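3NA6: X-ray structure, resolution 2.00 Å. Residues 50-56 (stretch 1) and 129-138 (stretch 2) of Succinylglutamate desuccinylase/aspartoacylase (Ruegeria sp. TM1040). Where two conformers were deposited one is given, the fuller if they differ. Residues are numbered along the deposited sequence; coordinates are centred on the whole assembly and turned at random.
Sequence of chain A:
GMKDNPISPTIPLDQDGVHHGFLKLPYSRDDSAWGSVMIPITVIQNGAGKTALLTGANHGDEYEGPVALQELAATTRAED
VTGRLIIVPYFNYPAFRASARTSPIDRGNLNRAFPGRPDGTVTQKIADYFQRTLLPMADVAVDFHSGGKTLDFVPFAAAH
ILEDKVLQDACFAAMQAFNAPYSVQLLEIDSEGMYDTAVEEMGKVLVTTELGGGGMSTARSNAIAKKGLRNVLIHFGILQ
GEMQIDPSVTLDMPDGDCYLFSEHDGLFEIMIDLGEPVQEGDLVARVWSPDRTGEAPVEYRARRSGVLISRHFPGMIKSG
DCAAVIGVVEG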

# COMPACT_ATOMS: atom_id res chain seq x y z
N LYS A 50 -28.75 -36.60 -14.54
CA LYS A 50 -27.42 -36.07 -14.58
C LYS A 50 -27.13 -35.16 -13.38
O LYS A 50 -28.05 -34.59 -12.74
N THR A 51 -25.84 -35.05 -13.07
CA THR A 51 -25.34 -34.05 -12.17
C THR A 51 -24.70 -32.98 -13.02
O THR A 51 -23.92 -33.29 -13.92
N ALA A 52 -25.08 -31.72 -12.77
CA ALA A 52 -24.44 -30.57 -13.39
C ALA A 52 -23.69 -29.78 -12.33
O ALA A 52 -24.21 -29.51 -11.24
N LEU A 53 -22.45 -29.42 -12.68
CA LEU A 53 -21.62 -28.55 -11.89
C LEU A 53 -21.63 -27.17 -12.52
O LEU A 53 -21.17 -26.97 -13.66
N LEU A 54 -22.15 -26.21 -11.77
CA LEU A 54 -22.45 -24.86 -12.26
C LEU A 54 -21.61 -23.84 -11.50
O LEU A 54 -21.69 -23.74 -10.26
N THR A 55 -20.78 -23.11 -12.23
CA THR A 55 -19.90 -22.14 -11.59
C THR A 55 -20.04 -20.75 -12.19
O THR A 55 -20.22 -20.60 -13.41
N GLY A 56 -19.95 -19.74 -11.33
CA GLY A 56 -19.81 -18.36 -11.71
C GLY A 56 -18.58 -17.77 -11.02
O GLY A 56 -18.06 -18.33 -10.10
N TYR A 129 -9.55 -29.45 -5.89
CA TYR A 129 -10.78 -29.99 -5.34
C TYR A 129 -11.81 -30.18 -6.46
O TYR A 129 -12.55 -31.16 -6.48
N PHE A 130 -11.88 -29.22 -7.37
CA PHE A 130 -12.77 -29.36 -8.52
C PHE A 130 -12.30 -30.47 -9.43
O PHE A 130 -13.11 -31.28 -9.86
N GLN A 131 -11.00 -30.52 -9.73
CA GLN A 131 -10.44 -31.55 -10.61
C GLN A 131 -10.69 -32.98 -10.12
O GLN A 131 -11.13 -33.83 -10.88
N ARG A 132 -10.41 -33.23 -8.84
CA ARG A 132 -10.40 -34.60 -8.31
C ARG A 132 -11.63 -34.99 -7.49
O ARG A 132 -11.89 -36.17 -7.32
N THR A 133 -12.40 -34.02 -7.00
CA THR A 133 -13.54 -34.36 -6.16
C THR A 133 -14.85 -34.01 -6.83
O THR A 133 -15.69 -34.88 -7.00
N LEU A 134 -15.05 -32.76 -7.23
CA LEU A 134 -16.33 -32.37 -7.77
C LEU A 134 -16.57 -32.82 -9.22
O LEU A 134 -17.60 -33.41 -9.52
N LEU A 135 -15.64 -32.51 -10.12
CA LEU A 135 -15.82 -32.87 -11.53
C LEU A 135 -16.08 -34.37 -11.72
O LEU A 135 -16.93 -34.73 -12.51
N PRO A 136 -15.37 -35.23 -10.99
CA PRO A 136 -15.70 -36.64 -11.21
C PRO A 136 -17.12 -37.04 -10.83
O PRO A 136 -17.57 -38.08 -11.30
N MSE A 137 -17.83 -36.26 -10.02
CA MSE A 137 -19.21 -36.58 -9.71
C MSE A 137 -20.16 -35.88 -10.65
O MSE A 137 -21.36 -36.13 -10.58
N ALA A 138 -19.65 -35.04 -11.55
CA ALA A 138 -20.50 -34.35 -12.53
C ALA A 138 -20.51 -35.03 -13.88
O ALA A 138 -19.47 -35.50 -14.34

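Strand 51-55 runs nearly antiparallel to helix 129-134, at 163° between their directions. The alternation of the strand decides which side chains meet the other stretch. T51, L53 and T55 point toward it; A52 and L54 point away and make no contact.

L53 is the main bump. It gives up 95 Å² to the other stretch, the largest share of any residue here. Its rotamer is t, p (chi1 -175°, chi2 60°). This carries CD2 into a hollow lined by F130, L134 and L135. L53 CD2 lies 3.8 Å from F130 CD2, 4.1 Å from L134 CB and 3.8 Å from L135 CD2. At the base of the same side chain, L53 CB rests 3.9 Å from A138 CB. The small methyl of A138 thus packs close to the strand.

The hollow is shaped from several directions. F130 points toward the strand with chi1 m (-82°), and its ring meets both L53 CD2 and the T55 methyl obliquely. T55 CG2 sits 3.8 Å from F130 CE2; its chi1 is p. L134 (m, t) points sideways; besides its CB near L53 CD2, L134 CD1 lies 4.2 Å from L53 CD1, so both methyls of L53 meet it. L135 (m, t) starts away from the strand, but its end comes back nearer, so CD2 reaches L53.

Toward the start of the strand, T51 fits against M137 and A138. T51 CB lies 3.4 Å from the backbone O of M137, and T51 CG2 is 4.3 Å from A138 CB. T51 has chi1 m. The CA atoms of T51 and A138 are 4.9 Å apart, so the backbones come close here. M137, a selenomethionine, points sideways, and its side chain stays 5.4 Å or more from the strand.

No hydrogen bond crosses the interface. The hydroxyls of T51 and T55 are satisfied elsewhere in the structure. Between the side chains the contact is apolar packing, centred on L53; at T51 the fit is against backbone as well.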

# COMPACT_ATOMS: atom_id res chain seq x y z
CB LYS A 50 -27.22 -35.24 -15.85
CG LYS A 50 -27.22 -35.99 -17.18
CD LYS A 50 -26.70 -35.06 -18.26
CE LYS A 50 -27.22 -35.42 -19.63
NZ LYS A 50 -26.47 -36.51 -20.26
CB THR A 51 -24.28 -34.61 -11.21
OG1 THR A 51 -24.89 -35.55 -10.32
CG2 THR A 51 -23.61 -33.43 -10.42
CB ALA A 52 -25.45 -29.67 -14.10
CB LEU A 53 -20.21 -29.10 -11.77
CG LEU A 53 -19.22 -28.35 -10.86
CD1 LEU A 53 -19.69 -28.29 -9.39
CD2 LEU A 53 -17.83 -28.99 -10.97
CB LEU A 54 -23.94 -24.54 -12.09
CG LEU A 54 -24.87 -25.66 -12.60
CD1 LEU A 54 -26.26 -25.44 -12.12
CD2 LEU A 54 -24.78 -25.73 -14.11
CB THR A 55 -18.44 -22.60 -11.73
OG1 THR A 55 -18.20 -23.05 -13.07
CG2 THR A 55 -18.14 -23.73 -10.74
CB TYR A 129 -11.34 -29.08 -4.24
CG TYR A 129 -12.55 -29.65 -3.55
CD1 TYR A 129 -12.43 -30.70 -2.64
CD2 TYR A 129 -13.80 -29.16 -3.80
CE1 TYR A 129 -13.54 -31.22 -2.03
CE2 TYR A 129 -14.90 -29.67 -3.17
CZ TYR A 129 -14.77 -30.69 -2.31
OH TYR A 129 -15.89 -31.19 -1.72
CB PHE A 130 -12.96 -28.01 -9.25
CG PHE A 130 -14.01 -27.12 -8.59
CD1 PHE A 130 -13.79 -26.61 -7.31
CD2 PHE A 130 -15.22 -26.88 -9.20
CE1 PHE A 130 -14.71 -25.87 -6.68
CE2 PHE A 130 -16.18 -26.12 -8.56
CZ PHE A 130 -15.92 -25.60 -7.31
CB GLN A 131 -8.93 -31.36 -10.73
CG GLN A 131 -8.19 -32.35 -11.65
CD GLN A 131 -8.40 -32.07 -13.13
OE1 GLN A 131 -8.38 -30.92 -13.57
NE2 GLN A 131 -8.61 -33.13 -13.91
CB ARG A 132 -9.13 -34.84 -7.48
CG ARG A 132 -7.85 -34.79 -8.36
CD ARG A 132 -6.63 -35.41 -7.69
NE ARG A 132 -6.33 -34.67 -6.46
CZ ARG A 132 -6.13 -35.20 -5.26
NH1 ARG A 132 -6.08 -36.51 -5.08
NH2 ARG A 132 -5.92 -34.39 -4.24
CB THR A 133 -13.44 -33.73 -4.75
OG1 THR A 133 -12.20 -34.11 -4.17
CG2 THR A 133 -14.58 -34.20 -3.84
CB LEU A 134 -16.55 -30.87 -7.60
CG LEU A 134 -16.61 -30.34 -6.17
CD1 LEU A 134 -16.97 -28.86 -6.22
CD2 LEU A 134 -17.67 -31.16 -5.38
CB LEU A 135 -14.66 -32.43 -12.44
CG LEU A 135 -14.73 -30.95 -12.89
CD1 LEU A 135 -13.47 -30.49 -13.67
CD2 LEU A 135 -16.00 -30.79 -13.71
CB PRO A 136 -14.68 -37.41 -10.37
CG PRO A 136 -13.49 -36.49 -10.27
CD PRO A 136 -14.12 -35.08 -10.21
CB MSE A 137 -19.51 -36.22 -8.27
CG MSE A 137 -18.79 -37.11 -7.28
SE MSE A 137 -19.51 -36.89 -5.51
CE MSE A 137 -19.96 -34.96 -5.58
CB ALA A 138 -20.06 -32.89 -12.70